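Local structure of fumarylacetoacetate hydrolase (5TI1) at residues Asn41-Gly45 with Pro288-Thr292; Ala93-Ile98 with Leu144-Ile148; Tyr155-Ala161 with Ala174-Trp179; Gln303-Pro308 with Met349-Gln355. The protein probably hydrolyses fumarylacetoacetate to fumarate and acetoacetate, the last step of phenylalanine and tyrosine breakdown, with a bound magnesium ion at its active site. All blocks are in the same frame, centred on the assembly; numbering follows the deposited sequence.

Contact 1 (Asn41-Gly45 with Pro288-Thr292)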
# COMPACT_ATOMS: atom_id res chain seq x y z
N ASN B 41 -29.90 -7.39 -5.94
CA ASN B 41 -28.55 -7.14 -5.45
C ASN B 41 -27.53 -7.78 -6.38
O ASN B 41 -26.90 -7.09 -7.19
CB ASN B 41 -28.40 -7.66 -4.02
CG ASN B 41 -27.09 -7.23 -3.38
OD1 ASN B 41 -26.20 -6.72 -4.06
ND2 ASN B 41 -26.97 -7.44 -2.08
N LEU B 42 -27.35 -9.10 -6.25
CA LEU B 42 -26.39 -9.87 -7.03
C LEU B 42 -24.96 -9.37 -6.77
O LEU B 42 -24.28 -8.89 -7.69
CB LEU B 42 -26.73 -9.80 -8.52
CG LEU B 42 -28.19 -10.13 -8.83
CD1 LEU B 42 -28.49 -10.04 -10.32
CD2 LEU B 42 -28.56 -11.51 -8.28
N PRO B 43 -24.47 -9.46 -5.53
CA PRO B 43 -23.10 -9.04 -5.25
C PRO B 43 -22.11 -10.15 -5.56
O PRO B 43 -22.47 -11.33 -5.63
CB PRO B 43 -23.13 -8.74 -3.75
CG PRO B 43 -24.11 -9.78 -3.22
CD PRO B 43 -25.15 -9.98 -4.32
N PHE B 44 -20.85 -9.76 -5.73
CA PHE B 44 -19.78 -10.68 -6.10
C PHE B 44 -18.87 -10.96 -4.91
O PHE B 44 -18.55 -10.06 -4.12
CB PHE B 44 -18.94 -10.12 -7.25
CG PHE B 44 -19.66 -10.07 -8.56
CD1 PHE B 44 -19.62 -11.15 -9.43
CD2 PHE B 44 -20.38 -8.95 -8.92
CE1 PHE B 44 -20.29 -11.11 -10.64
CE2 PHE B 44 -21.06 -8.90 -10.13
CZ PHE B 44 -21.01 -9.98 -10.99
N GLY B 45 -18.42 -12.22 -4.82
CA GLY B 45 -17.49 -12.64 -3.79
C GLY B 45 -16.66 -13.82 -4.27
O GLY B 45 -16.79 -14.28 -5.41
N PRO B 288 -17.39 -9.57 2.94
CA PRO B 288 -16.93 -10.39 1.81
C PRO B 288 -17.64 -10.16 0.48
O PRO B 288 -17.09 -10.54 -0.56
CB PRO B 288 -17.16 -11.83 2.32
CG PRO B 288 -18.31 -11.70 3.27
CD PRO B 288 -18.18 -10.35 3.92
N TRP B 289 -18.83 -9.55 0.48
CA TRP B 289 -19.64 -9.40 -0.73
C TRP B 289 -19.48 -7.99 -1.32
O TRP B 289 -19.81 -6.99 -0.67
CB TRP B 289 -21.12 -9.68 -0.44
CG TRP B 289 -21.41 -11.10 -0.09
CD1 TRP B 289 -21.82 -11.58 1.13
CD2 TRP B 289 -21.31 -12.25 -0.95
NE1 TRP B 289 -21.98 -12.94 1.08
CE2 TRP B 289 -21.67 -13.38 -0.18
CE3 TRP B 289 -20.95 -12.43 -2.29
CZ2 TRP B 289 -21.69 -14.67 -0.71
CZ3 TRP B 289 -20.96 -13.71 -2.82
CH2 TRP B 289 -21.33 -14.81 -2.03
N ILE B 290 -19.02 -7.90 -2.56
CA ILE B 290 -18.90 -6.60 -3.20
C ILE B 290 -20.22 -6.30 -3.88
O ILE B 290 -20.58 -6.97 -4.86
CB ILE B 290 -17.73 -6.53 -4.18
CG1 ILE B 290 -16.41 -6.80 -3.46
CG2 ILE B 290 -17.68 -5.16 -4.79
CD1 ILE B 290 -15.19 -6.66 -4.35
N VAL B 291 -20.94 -5.33 -3.36
CA VAL B 291 -22.20 -4.89 -3.95
C VAL B 291 -21.86 -3.94 -5.09
O VAL B 291 -21.16 -2.94 -4.87
CB VAL B 291 -23.10 -4.21 -2.91
CG1 VAL B 291 -24.33 -3.57 -3.59
CG2 VAL B 291 -23.54 -5.20 -1.81
N THR B 292 -22.29 -4.27 -6.31
CA THR B 292 -21.87 -3.50 -7.48
C THR B 292 -22.46 -2.10 -7.47
O THR B 292 -23.56 -1.85 -6.97
CB THR B 292 -22.28 -4.19 -8.80
OG1 THR B 292 -23.70 -4.35 -8.85
CG2 THR B 292 -21.59 -5.53 -8.95
O HOH W 1 -24.35 -6.09 -6.37
O HOH W 2 -24.38 -7.14 -10.00
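F44 and I290 form a hydrogen-bonded antiparallel pair, a single bridge in which F44 N gives to I290 O at 2.9 Å and I290 N gives back to F44 O at 2.7 Å. Next to it, P43 CB rests against the bridging carbonyl, 3.3 Å from I290 O, and also meets W289 CB and a methyl of V291. With CG beside its own N (chi1 -67°), W289 brings its six-membered ring to the backbone of G45, CE3 and CZ3 each 3.6 Å from G45 N, which the bare glycine allows. The bridge joins strand 44-49 of the N-terminal antiparallel sheet to strand 284-292 of the mixed sheet that carries the metal-binding residues. T292 CG2 lies in the plane of the F44 ring, at the CD2-CE2 edge, 3.6 Å from CE2. N41 crosses V291 at about a right angle, OD1 3.7 Å from V291 CG1, while its ND2 bonds to G431 O and D36 O. Two waters bridge the segments: one accepts from T292 N (2.7 Å) and lies within hydrogen-bonding distance of N41 O, which R109 NH1 also bonds; the other links L42 O to T292 OG1. That hydroxyl also caps A295 N.

Contact 2 (Ala93-Ile98 with Leu144-Ile148)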
# COMPACT_ATOMS: atom_id res chain seq x y z
N ALA B 93 -9.50 -14.51 -6.40
CA ALA B 93 -9.85 -13.11 -6.25
C ALA B 93 -10.64 -12.69 -7.48
O ALA B 93 -10.56 -13.32 -8.53
CB ALA B 93 -8.60 -12.24 -6.08
N LEU B 94 -11.41 -11.61 -7.33
CA LEU B 94 -12.27 -11.09 -8.39
C LEU B 94 -11.51 -10.23 -9.39
O LEU B 94 -12.13 -9.76 -10.36
CB LEU B 94 -13.40 -10.26 -7.79
CG LEU B 94 -14.53 -11.02 -7.10
CD1 LEU B 94 -15.36 -10.09 -6.23
CD2 LEU B 94 -15.41 -11.65 -8.16
N ASN B 95 -10.21 -10.00 -9.17
CA ASN B 95 -9.47 -9.01 -9.97
C ASN B 95 -9.61 -9.27 -11.46
O ASN B 95 -10.00 -8.38 -12.22
CB ASN B 95 -8.00 -9.01 -9.56
CG ASN B 95 -7.79 -8.59 -8.11
OD1 ASN B 95 -8.47 -9.09 -7.21
ND2 ASN B 95 -6.85 -7.68 -7.88
N ASP B 96 -9.29 -10.49 -11.90
CA ASP B 96 -9.31 -10.82 -13.32
C ASP B 96 -10.69 -10.59 -13.93
O ASP B 96 -10.80 -10.08 -15.06
CB ASP B 96 -8.88 -12.28 -13.52
CG ASP B 96 -7.38 -12.48 -13.34
OD1 ASP B 96 -6.65 -11.48 -13.21
OD2 ASP B 96 -6.93 -13.64 -13.32
N PHE B 97 -11.76 -10.97 -13.23
CA PHE B 97 -13.11 -10.72 -13.74
C PHE B 97 -13.43 -9.23 -13.77
O PHE B 97 -14.00 -8.73 -14.75
CB PHE B 97 -14.15 -11.48 -12.92
CG PHE B 97 -15.55 -10.98 -13.14
CD1 PHE B 97 -16.20 -11.23 -14.33
CD2 PHE B 97 -16.20 -10.23 -12.17
CE1 PHE B 97 -17.49 -10.77 -14.56
CE2 PHE B 97 -17.49 -9.76 -12.39
CZ PHE B 97 -18.13 -10.03 -13.58
N ILE B 98 -13.09 -8.50 -12.70
CA ILE B 98 -13.30 -7.06 -12.68
C ILE B 98 -12.57 -6.39 -13.84
O ILE B 98 -13.13 -5.54 -14.55
CB ILE B 98 -12.86 -6.46 -11.33
CG1 ILE B 98 -13.79 -6.92 -10.21
CG2 ILE B 98 -12.88 -4.96 -11.39
CD1 ILE B 98 -13.23 -6.65 -8.80
N LEU B 144 -11.58 -13.07 1.33
CA LEU B 144 -11.32 -11.71 0.87
C LEU B 144 -11.66 -11.64 -0.62
O LEU B 144 -11.18 -12.46 -1.41
CB LEU B 144 -9.87 -11.32 1.13
CG LEU B 144 -9.60 -9.82 1.13
CD1 LEU B 144 -10.28 -9.18 2.34
CD2 LEU B 144 -8.09 -9.52 1.09
N PRO B 145 -12.53 -10.72 -1.04
CA PRO B 145 -13.05 -10.81 -2.41
C PRO B 145 -12.06 -10.35 -3.47
O PRO B 145 -12.22 -10.73 -4.64
CB PRO B 145 -14.28 -9.90 -2.38
CG PRO B 145 -14.00 -8.93 -1.32
CD PRO B 145 -13.29 -9.74 -0.25
N VAL B 146 -11.06 -9.55 -3.12
CA VAL B 146 -10.10 -9.04 -4.10
C VAL B 146 -8.71 -9.12 -3.51
O VAL B 146 -8.53 -9.08 -2.29
CB VAL B 146 -10.41 -7.59 -4.54
CG1 VAL B 146 -11.62 -7.55 -5.44
CG2 VAL B 146 -10.62 -6.69 -3.31
N GLN B 147 -7.71 -9.25 -4.39
CA GLN B 147 -6.31 -9.03 -4.05
C GLN B 147 -6.05 -7.53 -4.17
O GLN B 147 -6.05 -6.99 -5.28
CB GLN B 147 -5.37 -9.82 -4.96
CG GLN B 147 -3.89 -9.74 -4.57
CD GLN B 147 -3.17 -8.49 -5.08
OE1 GLN B 147 -3.43 -8.00 -6.18
NE2 GLN B 147 -2.25 -7.97 -4.27
N ILE B 148 -5.84 -6.87 -3.03
CA ILE B 148 -5.87 -5.41 -2.96
C ILE B 148 -4.47 -4.89 -3.28
O ILE B 148 -3.55 -5.05 -2.46
CB ILE B 148 -6.34 -4.95 -1.57
CG1 ILE B 148 -7.73 -5.53 -1.29
CG2 ILE B 148 -6.36 -3.43 -1.47
CD1 ILE B 148 -8.13 -5.47 0.18
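A93 and V146 bring the two backbones within 4.6 Å, CA to CA, where the lead-in to helix 95-99 passes the irregular loop 144-148, and L94 N donates to P145 O at 2.9 Å, in the carbonyl plane. The N95 amide does the rest of the polar work, on the backbone of Q147: OD1 accepts from Q147 N at 2.9 Å, with the donor tilted 19° from the carbonyl plane, while ND2 gives to Q147 O at 2.8 Å along a nearly straight N-H line of 169°. This second bond lies on a lone pair of the Q147 carbonyl and close to the amide plane of N95. With CG beside its own backbone N (chi1 -63°), the asparagine reaches from the first turn of the helix to the loop. A93 CB lies 3.5 Å from Q147 N. On the inner side V146 CG1 is shared by L94 CB and, at 3.8 Å, by I98 CD1, whose side chain crosses that of V146 at about a right angle. L94 CD1 reaches P145 CB at 4.0 Å. L94, P145 and V146 also pack against I290. One accepted and one donated bond to the same residue fix which way round the N95 amide sits and present its OD1/ND2 edge to the Q147 backbone, which would tie the start of the helix to the course of the loop.

Contact 3 (Tyr155-Ala161 with Ala174-Trp179)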
# COMPACT_ATOMS: atom_id res chain seq x y z
N TYR B 155 -11.30 10.59 5.07
CA TYR B 155 -11.63 11.22 6.34
C TYR B 155 -12.80 12.16 6.10
O TYR B 155 -12.81 13.29 6.58
CB TYR B 155 -10.41 11.98 6.86
CG TYR B 155 -10.45 12.37 8.31
CD1 TYR B 155 -10.23 11.43 9.32
CD2 TYR B 155 -10.64 13.69 8.69
CE1 TYR B 155 -10.23 11.80 10.64
CE2 TYR B 155 -10.65 14.06 10.01
CZ TYR B 155 -10.44 13.11 10.99
OH TYR B 155 -10.45 13.48 12.31
N SER B 156 -13.79 11.70 5.33
CA SER B 156 -14.66 12.62 4.60
C SER B 156 -16.01 12.84 5.28
O SER B 156 -16.96 13.25 4.61
CB SER B 156 -14.87 12.13 3.17
OG SER B 156 -13.65 12.14 2.42
N SER B 157 -16.11 12.58 6.58
CA SER B 157 -17.32 12.88 7.34
C SER B 157 -17.13 14.18 8.10
O SER B 157 -16.25 14.28 8.97
CB SER B 157 -17.66 11.75 8.32
OG SER B 157 -18.71 12.12 9.20
N LYS B 158 -17.96 15.18 7.78
CA LYS B 158 -17.88 16.46 8.48
C LYS B 158 -18.20 16.29 9.96
O LYS B 158 -17.54 16.88 10.82
CB LYS B 158 -18.80 17.49 7.84
CG LYS B 158 -18.57 18.90 8.37
CD LYS B 158 -19.35 19.94 7.57
CE LYS B 158 -19.02 21.35 8.04
NZ LYS B 158 -19.66 22.41 7.19
N GLU B 159 -19.22 15.48 10.28
CA GLU B 159 -19.60 15.27 11.68
C GLU B 159 -18.48 14.58 12.45
O GLU B 159 -18.23 14.89 13.62
CB GLU B 159 -20.88 14.44 11.75
CG GLU B 159 -22.13 15.10 11.13
CD GLU B 159 -22.22 14.90 9.62
OE1 GLU B 159 -21.20 14.53 8.99
OE2 GLU B 159 -23.32 15.12 9.05
N HIS B 160 -17.80 13.62 11.81
CA HIS B 160 -16.69 12.95 12.46
C HIS B 160 -15.52 13.91 12.69
O HIS B 160 -14.97 13.99 13.79
CB HIS B 160 -16.25 11.75 11.62
CG HIS B 160 -15.06 11.04 12.18
ND1 HIS B 160 -15.15 10.19 13.26
CD2 HIS B 160 -13.75 11.07 11.83
CE1 HIS B 160 -13.95 9.71 13.55
NE2 HIS B 160 -13.08 10.23 12.70
N ALA B 161 -15.12 14.63 11.64
CA ALA B 161 -14.05 15.61 11.78
C ALA B 161 -14.41 16.68 12.80
O ALA B 161 -13.53 17.18 13.51
CB ALA B 161 -13.74 16.25 10.42
N ALA B 174 -13.02 23.25 15.36
CA ALA B 174 -13.03 21.80 15.17
C ALA B 174 -12.42 21.40 13.82
O ALA B 174 -11.70 20.40 13.74
CB ALA B 174 -14.45 21.26 15.29
N LEU B 175 -12.71 22.15 12.77
CA LEU B 175 -12.31 21.79 11.42
C LEU B 175 -11.06 22.56 11.02
O LEU B 175 -11.01 23.78 11.14
CB LEU B 175 -13.44 22.08 10.42
CG LEU B 175 -14.68 21.20 10.49
CD1 LEU B 175 -15.66 21.57 9.39
CD2 LEU B 175 -14.29 19.74 10.39
N LEU B 176 -10.05 21.83 10.54
CA LEU B 176 -8.87 22.48 10.03
C LEU B 176 -9.16 23.04 8.63
O LEU B 176 -9.96 22.48 7.89
CB LEU B 176 -7.70 21.51 9.99
CG LEU B 176 -7.21 21.13 11.39
CD1 LEU B 176 -6.24 19.95 11.36
CD2 LEU B 176 -6.56 22.35 12.04
N PRO B 177 -8.53 24.16 8.27
CA PRO B 177 -8.92 24.82 7.02
C PRO B 177 -8.79 23.94 5.78
O PRO B 177 -9.64 24.03 4.89
CB PRO B 177 -7.99 26.04 6.97
CG PRO B 177 -6.83 25.67 7.83
CD PRO B 177 -7.41 24.84 8.93
N ASN B 178 -7.79 23.07 5.70
CA ASN B 178 -7.68 22.25 4.50
C ASN B 178 -8.80 21.23 4.37
O ASN B 178 -9.02 20.71 3.27
CB ASN B 178 -6.31 21.56 4.44
CG ASN B 178 -6.07 20.63 5.62
OD1 ASN B 178 -6.77 20.69 6.63
ND2 ASN B 178 -5.07 19.77 5.51
N TRP B 179 -9.53 20.93 5.46
CA TRP B 179 -10.50 19.84 5.43
C TRP B 179 -11.66 20.14 4.48
O TRP B 179 -12.17 19.24 3.80
CB TRP B 179 -11.04 19.55 6.85
CG TRP B 179 -11.86 18.29 6.88
CD1 TRP B 179 -11.43 17.03 7.20
CD2 TRP B 179 -13.24 18.17 6.52
NE1 TRP B 179 -12.46 16.14 7.08
CE2 TRP B 179 -13.59 16.81 6.67
CE3 TRP B 179 -14.22 19.08 6.12
CZ2 TRP B 179 -14.88 16.33 6.42
CZ3 TRP B 179 -15.50 18.60 5.86
CH2 TRP B 179 -15.81 17.25 6.01
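Y155 O takes the indole N-H of W179 at 2.9 Å, between the start of helix 158-168 and the loop after it. The helix begins with an N-cap: S157 OG accepts from H160 N at 3.1 Å. H160 is the predicted proton acceptor, Y155 a predicted substrate-binding residue whose side chain is about 6 Å from the bound magnesium, and the contact thus borders the segment that carries the predicted active-site residues. The indole bond approaches nearly along the C=O axis, with the oxygen 17° out of the ring plane, satisfying a buried polar atom. W179 CG lies opposite its own N (chi1 -170°), which sends the indole toward Y155 and the helix start. Among the aromatic contacts, the Y155 and W179 rings meet rim to rim with planes at 75°, so neither covers the other's face. A face of the indole is used instead by A161, whose CB stands over the five-membered ring, 3.9 Å from its centroid, in a CH-pi contact; L175 CD2 lies over that face too, toward the rim. W179 CH2 comes 3.3 Å from K158 CA. N178 ND2 bonds to the backbone oxygens of W269 and V272 of the second subunit. Apolar contacts complete the join, L175 reaching two helix residues with its two methyls: CD1 meets the extended lysine chain at K158 CE, 3.6 Å away, and CD2 lies 3.5 Å from A161 CB.

Contact 4 (Gln303-Pro308 with Met349-Gln355)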
# COMPACT_ATOMS: atom_id res chain seq x y z
N GLN B 303 -25.99 14.53 -2.38
CA GLN B 303 -24.95 14.68 -1.37
C GLN B 303 -25.13 15.98 -0.59
O GLN B 303 -25.83 16.89 -1.04
CB GLN B 303 -23.57 14.62 -2.03
CG GLN B 303 -23.28 15.77 -3.03
CD GLN B 303 -23.84 15.52 -4.43
OE1 GLN B 303 -24.56 14.55 -4.67
NE2 GLN B 303 -23.50 16.40 -5.37
N PRO B 304 -24.50 16.11 0.58
CA PRO B 304 -24.60 17.36 1.34
C PRO B 304 -24.07 18.56 0.56
O PRO B 304 -23.20 18.44 -0.30
CB PRO B 304 -23.74 17.09 2.58
CG PRO B 304 -23.80 15.61 2.76
CD PRO B 304 -23.85 15.04 1.36
N ALA B 305 -24.61 19.73 0.90
CA ALA B 305 -24.14 20.97 0.32
C ALA B 305 -22.76 21.33 0.84
O ALA B 305 -22.50 21.25 2.04
CB ALA B 305 -25.14 22.09 0.62
N GLN B 306 -21.87 21.73 -0.07
CA GLN B 306 -20.49 22.05 0.28
C GLN B 306 -20.31 23.57 0.34
O GLN B 306 -20.75 24.29 -0.56
CB GLN B 306 -19.51 21.43 -0.72
CG GLN B 306 -19.57 19.90 -0.77
CD GLN B 306 -18.42 19.27 -1.54
OE1 GLN B 306 -18.15 19.64 -2.68
NE2 GLN B 306 -17.74 18.32 -0.91
N ASP B 307 -19.67 24.04 1.40
CA ASP B 307 -19.40 25.46 1.59
C ASP B 307 -18.06 25.58 2.31
O ASP B 307 -17.92 25.06 3.43
CB ASP B 307 -20.52 26.14 2.39
CG ASP B 307 -20.35 27.65 2.49
OD1 ASP B 307 -19.40 28.21 1.91
OD2 ASP B 307 -21.19 28.29 3.17
N PRO B 308 -17.05 26.22 1.71
CA PRO B 308 -17.06 26.88 0.40
C PRO B 308 -17.15 25.92 -0.78
O PRO B 308 -16.93 24.73 -0.61
CB PRO B 308 -15.71 27.62 0.38
CG PRO B 308 -14.85 26.81 1.25
CD PRO B 308 -15.74 26.33 2.37
N MET B 349 -21.88 11.74 4.11
CA MET B 349 -20.49 12.12 3.84
C MET B 349 -20.40 13.42 3.04
O MET B 349 -21.17 13.66 2.10
CB MET B 349 -19.79 10.99 3.11
CG MET B 349 -19.69 9.70 3.93
SD MET B 349 -18.95 9.91 5.57
CE MET B 349 -17.28 9.33 5.25
N TYR B 350 -19.47 14.28 3.45
CA TYR B 350 -19.27 15.58 2.82
C TYR B 350 -18.57 15.47 1.47
O TYR B 350 -18.85 16.25 0.56
CB TYR B 350 -18.45 16.47 3.76
CG TYR B 350 -18.40 17.94 3.42
CD1 TYR B 350 -17.40 18.45 2.61
CD2 TYR B 350 -19.34 18.82 3.94
CE1 TYR B 350 -17.34 19.81 2.31
CE2 TYR B 350 -19.29 20.18 3.65
CZ TYR B 350 -18.29 20.67 2.83
OH TYR B 350 -18.24 22.01 2.54
N TRP B 351 -17.66 14.51 1.32
CA TRP B 351 -16.96 14.29 0.05
C TRP B 351 -17.42 12.97 -0.54
O TRP B 351 -17.45 11.95 0.15
CB TRP B 351 -15.44 14.28 0.24
CG TRP B 351 -14.84 15.58 0.72
CD1 TRP B 351 -14.43 15.88 1.99
CD2 TRP B 351 -14.56 16.75 -0.07
NE1 TRP B 351 -13.93 17.16 2.04
CE2 TRP B 351 -14.00 17.72 0.78
CE3 TRP B 351 -14.74 17.07 -1.43
CZ2 TRP B 351 -13.61 18.99 0.34
CZ3 TRP B 351 -14.35 18.34 -1.87
CH2 TRP B 351 -13.79 19.27 -0.99
N THR B 352 -17.78 12.98 -1.82
CA THR B 352 -18.25 11.75 -2.46
C THR B 352 -17.07 10.88 -2.89
O THR B 352 -15.91 11.30 -2.89
CB THR B 352 -19.10 12.08 -3.67
OG1 THR B 352 -18.27 12.70 -4.66
CG2 THR B 352 -20.23 13.01 -3.27
N MET B 353 -17.41 9.65 -3.29
CA MET B 353 -16.42 8.75 -3.88
C MET B 353 -15.79 9.36 -5.13
O MET B 353 -14.58 9.26 -5.33
CB MET B 353 -17.08 7.42 -4.22
CG MET B 353 -17.50 6.60 -3.02
SD MET B 353 -18.35 5.08 -3.51
CE MET B 353 -19.93 5.74 -4.05
N ALA B 354 -16.61 9.99 -5.98
CA ALA B 354 -16.07 10.63 -7.18
C ALA B 354 -15.03 11.67 -6.81
O ALA B 354 -13.94 11.72 -7.39
CB ALA B 354 -17.21 11.25 -7.99
N GLN B 355 -15.35 12.50 -5.81
CA GLN B 355 -14.42 13.55 -5.41
C GLN B 355 -13.16 12.95 -4.80
O GLN B 355 -12.05 13.43 -5.05
CB GLN B 355 -15.11 14.51 -4.45
CG GLN B 355 -16.20 15.32 -5.13
CD GLN B 355 -16.97 16.18 -4.16
OE1 GLN B 355 -17.32 15.74 -3.05
NE2 GLN B 355 -17.25 17.42 -4.56
O HOH W 3 -21.21 16.68 -0.38
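Q306 lies across the Y350 ring and ends over W351, so one extended glutamine touches both aromatic side chains. Its CG sits over a face of the tyrosine, 4.1 Å from the ring centroid, a CH-pi contact. Farther out, NE2 hovers 3.3 Å above the indole plane, toward the rim at CE3, with the amide turned 75° to that ring. From there NE2 makes a weak bond back to Y350 O. The other end of the amide is held by Q355, which comes from the opposite direction: Q355 NE2 donates to Q306 OE1 at 3.0 Å, the two amide planes 25° apart. Q355 NE2 also reaches L314 O. The tyrosine carries CG anti to its own N (chi1 -167°), which swings the ring back beneath the 303-308 loop and places OH where D307 N donates to it at 2.7 Å. At the other end of the loop the ring of P304 presses on the M349 carbonyl, CD being 3.1 Å from M349 O, and Q303 CB meets T352 CG2. A water donates to both P304 O and Y350 O and so bridges the two backbones. The Y350 ring also meets W179, and W351 meets W179 edge-to-face. Q355 is also held within its own segment: T352 N donates to Q355 OE1, on a lone pair in the carbonyl plane, and Q355 N to T352 OG1 at 3.1 Å, a hydroxyl also hydrogen-bonded to H316 NE2; this is the reciprocal pair of a capping box that starts helix 353-362.

Overall arrangement
Contacts 1 and 2 form one continuous unit: F44 and I290 of the first pack on L94, F97 and V146 of the second, where the N-terminal region meets strand 284-292. Contacts 3 and 4 make another, with centres about 12 Å apart, joined by S156 O to Y350 N and by W179 O to W351 NE1, both probable hydrogen bonds. Contact 1 is wholly buried and holds by a strand bridge and two waters; contact 2, partly exposed, relies on an asparagine reading a loop backbone. Contact 3 is buried near the magnesium and works through one indole N-H bond and packing round W179, while contact 4, with its loop toward the surface, adds glutamine amides. Contacts 2 and 3 lie on opposite sides of the chain's centre.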